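Side-chain contacts in ATP-dependent Clp protease adapter protein CLPS1, chloroplastic (Arabidopsis thaliana, PDB 7D34), which acts as a small adapter that modulates the ClpC chaperone and probably selects N-degron substrates for the plastid Clp protease: residues N13-K16 against R17-V21; P29-V33 against D34-N38; A59-H62 against C63-R67. One frame throughout, in Å; residues are numbered along the deposited sequence.

Interaction 1: residues N13-K16 against R17-V21; sequences NFNK and REYVV. With ALA (alanine), chain E; PHE (phenylalanine), chain D.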
# COMPACT_ATOMS: atom_id res chain seq x y z
N ASN A 13 -13.93 -2.65 -9.85
CA ASN A 13 -14.49 -1.85 -10.94
C ASN A 13 -15.98 -1.56 -10.74
O ASN A 13 -16.72 -1.40 -11.71
CB ASN A 13 -14.29 -2.55 -12.30
CG ASN A 13 -12.84 -2.94 -12.53
OD1 ASN A 13 -11.93 -2.17 -12.23
ND2 ASN A 13 -12.62 -4.13 -13.10
N PHE A 14 -16.43 -1.49 -9.50
CA PHE A 14 -17.83 -1.24 -9.18
C PHE A 14 -18.04 -0.02 -8.30
O PHE A 14 -18.97 0.76 -8.55
CB PHE A 14 -18.43 -2.47 -8.49
CG PHE A 14 -18.47 -3.68 -9.36
CD1 PHE A 14 -19.57 -3.94 -10.16
CD2 PHE A 14 -17.39 -4.56 -9.41
CE1 PHE A 14 -19.59 -5.05 -10.98
CE2 PHE A 14 -17.42 -5.66 -10.23
CZ PHE A 14 -18.52 -5.90 -11.02
N ASN A 15 -17.22 0.17 -7.27
CA ASN A 15 -17.40 1.25 -6.32
C ASN A 15 -16.84 2.57 -6.84
O ASN A 15 -15.83 2.62 -7.55
CB ASN A 15 -16.71 0.89 -5.01
CG ASN A 15 -17.39 -0.24 -4.29
OD1 ASN A 15 -18.55 -0.13 -3.86
ND2 ASN A 15 -16.70 -1.38 -4.21
N LYS A 16 -17.51 3.65 -6.45
CA LYS A 16 -17.09 4.98 -6.85
C LYS A 16 -16.00 5.48 -5.91
O LYS A 16 -15.96 5.11 -4.73
CB LYS A 16 -18.28 5.94 -6.81
CG LYS A 16 -19.48 5.58 -7.70
CD LYS A 16 -20.21 4.30 -7.24
CE LYS A 16 -20.78 4.36 -5.80
NZ LYS A 16 -20.89 2.99 -5.27
N ARG A 17 -15.11 6.33 -6.43
CA ARG A 17 -14.01 6.80 -5.59
C ARG A 17 -14.52 7.39 -4.28
O ARG A 17 -13.99 7.09 -3.22
CB ARG A 17 -13.15 7.83 -6.32
CG ARG A 17 -12.52 7.35 -7.64
CD ARG A 17 -12.01 8.55 -8.41
NE ARG A 17 -10.69 8.95 -7.89
CZ ARG A 17 -9.56 8.27 -8.07
NH1 ARG A 17 -8.43 8.72 -7.54
NH2 ARG A 17 -9.58 7.14 -8.77
N GLU A 18 -15.57 8.20 -4.34
CA GLU A 18 -16.06 8.88 -3.14
C GLU A 18 -16.65 7.86 -2.18
O GLU A 18 -16.48 8.00 -0.96
CB GLU A 18 -17.11 9.95 -3.46
CG GLU A 18 -17.56 10.66 -2.17
CD GLU A 18 -18.61 11.74 -2.39
OE1 GLU A 18 -19.27 11.72 -3.45
OE2 GLU A 18 -18.73 12.63 -1.50
N TYR A 19 -17.37 6.86 -2.69
CA TYR A 19 -17.91 5.82 -1.82
C TYR A 19 -16.81 5.07 -1.08
O TYR A 19 -16.92 4.81 0.12
CB TYR A 19 -18.76 4.81 -2.60
CG TYR A 19 -19.39 3.75 -1.71
CD1 TYR A 19 -20.37 4.09 -0.80
CD2 TYR A 19 -18.97 2.42 -1.77
CE1 TYR A 19 -20.94 3.13 0.00
CE2 TYR A 19 -19.50 1.47 -0.97
CZ TYR A 19 -20.50 1.81 -0.09
OH TYR A 19 -21.00 0.81 0.70
N VAL A 20 -15.75 4.66 -1.80
CA VAL A 20 -14.61 4.00 -1.18
C VAL A 20 -14.11 4.83 0.01
O VAL A 20 -13.88 4.30 1.11
CB VAL A 20 -13.48 3.76 -2.20
CG1 VAL A 20 -12.27 3.17 -1.52
CG2 VAL A 20 -13.89 2.84 -3.35
N VAL A 21 -13.96 6.14 -0.20
CA VAL A 21 -13.48 7.01 0.88
C VAL A 21 -14.45 7.02 2.05
O VAL A 21 -14.03 6.98 3.21
CB VAL A 21 -13.27 8.43 0.33
CG1 VAL A 21 -12.85 9.41 1.39
CG2 VAL A 21 -12.17 8.37 -0.69
N ALA E . -14.50 3.53 -9.87
CA ALA E . -15.20 4.30 -10.90
C ALA E . -15.28 5.82 -10.63
O ALA E . -15.16 6.28 -9.49
CB ALA E . -16.62 3.74 -11.08
N PHE D . -11.35 1.76 -9.28
CA PHE D . -12.61 2.41 -8.81
C PHE D . -13.18 3.33 -9.89
O PHE D . -12.43 3.87 -10.72
CB PHE D . -12.35 3.19 -7.51
CG PHE D . -11.68 2.37 -6.43
CD1 PHE D . -12.26 1.20 -5.96
CD2 PHE D . -10.48 2.78 -5.87
CE1 PHE D . -11.64 0.45 -4.95
CE2 PHE D . -9.86 2.04 -4.87
CZ PHE D . -10.44 0.87 -4.41
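Asn15 and Val20 pack together where the loop after strand 5-10 enters helix 17-27. CB of Asn15 lies 3.8 Å from CG2 of Val20, and both residues are buried. The Asn15 amide passes the Tyr19 ring with the two planes 22° apart, and OD1 sits 3.3 Å from CD2 of Tyr19. ND2 of Asn15 is held from outside, by OD2 of Asp12 and the carbonyl of Gly70. The Tyr19 hydroxyl is hydrogen-bonded to the Asn69 carbonyl.

One backbone bond ties the two parts: Val20 N donates to Lys16 O at 3.0 Å and nearly straight (173°), which closes the first turn after Lys16, the N-cap residue.

The solvent side is looser. The exposed Lys16 chain bends at chi2 and chi3, and the bends bring CE to 3.8 Å from CB of Tyr19. Its NZ stands obliquely to that ring.

The bound residues lie along this turn. The alanine N donates to Asn15 O at 2.8 Å, and Arg17 N donates to the alanine O at 3.1 Å. CG2 of Val20 reaches CD1 of the bound phenylalanine at 3.5 Å. This is the N-degron pocket of a ClpS adapter, with the phenylalanine side chain in the hydrophobic hole.

Interaction 2: residues P29-V33 against D34-N38; sequences PGMTV and DNAVN
Thr32 and Asn35 meet at the start of helix 33-46, their side chains crossing at about a right angle. The Thr32 hydroxyl does the work. OG1 accepts from Asn35 N at 2.9 Å, and the N-H points almost straight at it (167°). A chi1 of 71° sets OG1 between the backbone N and the carbonyl carbon of Thr32, facing the first turn. CG2 is then turned away from the carbonyl carbon. The same oxygen also lies 3.4 Å from CB of Asn35, so the hydroxyl rests against the base of that side chain.

Met31 approaches Asn35 from another direction, again at about a right angle. Its chain leaves with CG anti to the backbone N, then bends at chi2 and chi3. This brings SD against the side of the first turn, 3.6 Å from CB of Asn35. SD also packs on CB of Ala36 at 4.1 Å, a plain apolar contact.

The Val33 side chain touches Met25 of helix 17-27. CG1 of Val33 lies 3.8 Å from OD2 of Asp34, and the two side chains cross at a slant. Val37 sits one turn on, its CG2 3.2 Å from the Val33 carbonyl oxygen.

Two backbone bonds continue the turn. Ala36 N donates to Thr32 O at 2.9 Å, and Val37 N to Val33 O at 3.0 Å. Ala36 also packs on Val21 and Leu24 of helix 17-27. On another side the helix meets the second subunit, where Asn35 packs on Glu42 of that chain. Asn38 ND2 is hydrogen-bonded to Gln41 and Glu42 of the same neighbour.

Thr32 thus forms a classical side-chain N-cap, opening the second helix of the ClpS fold.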
# COMPACT_ATOMS: atom_id res chain seq x y z
N PRO A 29 -11.11 2.69 12.59
CA PRO A 29 -10.85 3.65 13.66
C PRO A 29 -9.70 4.59 13.33
O PRO A 29 -8.68 4.18 12.75
CB PRO A 29 -10.51 2.76 14.86
CG PRO A 29 -11.09 1.38 14.52
CD PRO A 29 -10.98 1.29 13.04
N GLY A 30 -9.88 5.86 13.67
CA GLY A 30 -8.86 6.88 13.53
C GLY A 30 -8.68 7.42 12.14
O GLY A 30 -7.72 8.15 11.90
N MET A 31 -9.56 7.08 11.21
CA MET A 31 -9.30 7.37 9.81
C MET A 31 -9.70 8.80 9.46
O MET A 31 -10.82 9.24 9.74
CB MET A 31 -10.05 6.37 8.93
CG MET A 31 -9.97 6.63 7.44
SD MET A 31 -8.36 6.33 6.70
CE MET A 31 -8.23 4.63 7.07
N THR A 32 -8.76 9.53 8.86
CA THR A 32 -9.00 10.88 8.39
C THR A 32 -9.42 10.82 6.92
O THR A 32 -9.14 9.86 6.20
CB THR A 32 -7.75 11.75 8.55
OG1 THR A 32 -6.75 11.33 7.61
CG2 THR A 32 -7.18 11.68 10.00
N VAL A 33 -10.09 11.88 6.47
CA VAL A 33 -10.42 11.93 5.06
C VAL A 33 -9.16 11.99 4.22
O VAL A 33 -9.14 11.50 3.09
CB VAL A 33 -11.36 13.11 4.78
CG1 VAL A 33 -10.64 14.38 4.93
CG2 VAL A 33 -11.93 13.03 3.43
N ASP A 34 -8.11 12.63 4.74
CA ASP A 34 -6.82 12.70 4.04
C ASP A 34 -6.22 11.31 3.83
O ASP A 34 -5.76 10.99 2.73
CB ASP A 34 -5.88 13.61 4.85
CG ASP A 34 -6.56 14.88 5.34
OD1 ASP A 34 -6.54 15.88 4.60
OD2 ASP A 34 -7.15 14.86 6.44
N ASN A 35 -6.18 10.50 4.90
CA ASN A 35 -5.67 9.14 4.80
C ASN A 35 -6.55 8.31 3.88
O ASN A 35 -6.04 7.53 3.07
CB ASN A 35 -5.57 8.51 6.19
CG ASN A 35 -4.80 7.23 6.17
OD1 ASN A 35 -4.03 7.00 5.25
ND2 ASN A 35 -4.98 6.38 7.21
N ALA A 36 -7.88 8.50 3.96
CA ALA A 36 -8.80 7.68 3.16
C ALA A 36 -8.63 7.90 1.67
O ALA A 36 -8.69 6.96 0.87
CB ALA A 36 -10.26 8.01 3.51
N VAL A 37 -8.47 9.16 1.27
CA VAL A 37 -8.30 9.44 -0.15
C VAL A 37 -6.99 8.85 -0.62
O VAL A 37 -6.89 8.38 -1.76
CB VAL A 37 -8.36 10.95 -0.45
CG1 VAL A 37 -9.80 11.46 -0.33
CG2 VAL A 37 -7.34 11.75 0.41
N ASN A 38 -5.94 8.88 0.23
CA ASN A 38 -4.65 8.28 -0.14
C ASN A 38 -4.80 6.79 -0.40
O ASN A 38 -4.29 6.27 -1.40
CB ASN A 38 -3.57 8.49 0.93
CG ASN A 38 -2.91 9.86 0.85
OD1 ASN A 38 -3.43 10.73 0.16
ND2 ASN A 38 -1.77 10.07 1.54

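Interaction 3: residues A59-H62 against C63-R67; sequences AEQH and CMQLR
Gln65 touches both His62 and Gln61, and its side chain can be followed outward along helix 56-68. CB lies 3.6 Å from the carbonyl oxygens of Gln61 and His62. CG then runs anti to the carbonyl carbon of Gln65 (chi1 -78°) and passes 3.5 Å from Gln61 O. Beyond CG the chain is extended, which carries the amide back along the preceding turn. CD is still close to Gln61 O. There the two ends of the amide part.

OE1 accepts from ND1 of His62 at 3.1 Å, with an N-H...O angle of 156°. It comes to the edge of the imidazole, near its plane, and the ring and amide planes are 25° apart. The two side chains lie side by side and point the same way. NE2 lies 3.7 Å from CG of Gln61, alongside a chain that is also extended.

The backbone bonds of the turn are regular, such as Gln65 N to Gln61 O at 2.9 Å and Leu66 N to His62 O.

His62 is buried against Ile28 and Pro29. The bond to Gln65 requires a proton on ND1, and it probably limits rotation of the ring as well as giving that buried N-H a partner.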
# COMPACT_ATOMS: atom_id res chain seq x y z
N ALA A 59 -7.76 -6.94 12.55
CA ALA A 59 -7.64 -6.92 11.10
C ALA A 59 -8.80 -7.67 10.46
O ALA A 59 -9.40 -7.20 9.49
CB ALA A 59 -6.30 -7.51 10.67
N GLU A 60 -9.10 -8.86 10.97
CA GLU A 60 -10.23 -9.63 10.46
C GLU A 60 -11.52 -8.83 10.54
O GLU A 60 -12.32 -8.85 9.60
CB GLU A 60 -10.36 -10.94 11.25
CG GLU A 60 -9.49 -12.11 10.76
CD GLU A 60 -9.71 -12.42 9.27
OE1 GLU A 60 -10.87 -12.31 8.82
OE2 GLU A 60 -8.73 -12.78 8.56
N GLN A 61 -11.75 -8.13 11.66
CA GLN A 61 -12.98 -7.37 11.84
C GLN A 61 -13.12 -6.30 10.76
O GLN A 61 -14.12 -6.25 10.04
CB GLN A 61 -12.99 -6.72 13.23
CG GLN A 61 -14.34 -6.20 13.64
CD GLN A 61 -14.30 -5.37 14.93
OE1 GLN A 61 -13.53 -4.42 15.06
NE2 GLN A 61 -15.14 -5.74 15.88
N HIS A 62 -12.08 -5.50 10.61
CA HIS A 62 -12.11 -4.42 9.65
C HIS A 62 -12.24 -4.94 8.22
O HIS A 62 -12.97 -4.36 7.41
CB HIS A 62 -10.83 -3.62 9.80
CG HIS A 62 -10.71 -2.95 11.13
ND1 HIS A 62 -11.80 -2.72 11.94
CD2 HIS A 62 -9.63 -2.46 11.79
CE1 HIS A 62 -11.40 -2.11 13.04
NE2 HIS A 62 -10.09 -1.95 12.98
N CYS A 63 -11.56 -6.06 7.91
CA CYS A 63 -11.71 -6.65 6.57
C CYS A 63 -13.17 -7.02 6.31
O CYS A 63 -13.69 -6.76 5.22
CB CYS A 63 -10.79 -7.87 6.42
SG CYS A 63 -11.00 -8.89 4.89
N MET A 64 -13.84 -7.58 7.32
CA MET A 64 -15.24 -7.98 7.19
C MET A 64 -16.14 -6.75 7.06
O MET A 64 -17.08 -6.74 6.26
CB MET A 64 -15.61 -8.88 8.37
CG MET A 64 -14.75 -10.14 8.40
SD MET A 64 -15.29 -11.45 7.29
CE MET A 64 -14.67 -10.84 5.75
N GLN A 65 -15.86 -5.71 7.84
CA GLN A 65 -16.64 -4.48 7.75
C GLN A 65 -16.53 -3.87 6.37
O GLN A 65 -17.54 -3.48 5.77
CB GLN A 65 -16.17 -3.52 8.83
CG GLN A 65 -16.70 -3.85 10.23
CD GLN A 65 -15.87 -3.22 11.32
OE1 GLN A 65 -14.78 -2.68 11.06
NE2 GLN A 65 -16.37 -3.25 12.57
N LEU A 66 -15.32 -3.87 5.80
CA LEU A 66 -15.13 -3.42 4.42
C LEU A 66 -15.94 -4.25 3.44
O LEU A 66 -16.71 -3.71 2.62
CB LEU A 66 -13.63 -3.45 4.06
CG LEU A 66 -12.70 -2.53 4.86
CD1 LEU A 66 -11.27 -2.71 4.39
CD2 LEU A 66 -13.16 -1.08 4.78
N ARG A 67 -15.75 -5.57 3.47
CA ARG A 67 -16.46 -6.47 2.57
C ARG A 67 -17.97 -6.29 2.67
O ARG A 67 -18.67 -6.30 1.65
CB ARG A 67 -16.10 -7.91 2.90
CG ARG A 67 -14.61 -8.26 2.75
CD ARG A 67 -14.40 -9.75 2.81
NE ARG A 67 -13.03 -10.15 2.45
CZ ARG A 67 -12.42 -11.23 2.93
NH1 ARG A 67 -11.19 -11.53 2.55
NH2 ARG A 67 -13.04 -12.01 3.81

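Interactions 1 and 2 stand at the starts of helices 17-27 and 33-46, and interaction 3 lies within helix 56-68. Interaction 1 carries the peptide pocket, contributing Asn15 and Val20 to the phenylalanine site and Asn15, Lys16 and Arg17 to the alanine site. Interaction 2 joins it through Val21, whose CG1 lies 3.6 Å from CB of Ala36. Its own Val37 side chain stays about 10 Å from the phenylalanine. Interaction 3 meets interaction 2 at Pro29, whose CD is 3.4 Å from NE2 of His62. Interactions 1 and 3 do not touch. Their centres are 17 Å apart, yet the Tyr19 hydroxyl and the Gln65 backbone carbonyl both hydrogen-bond to Asn69.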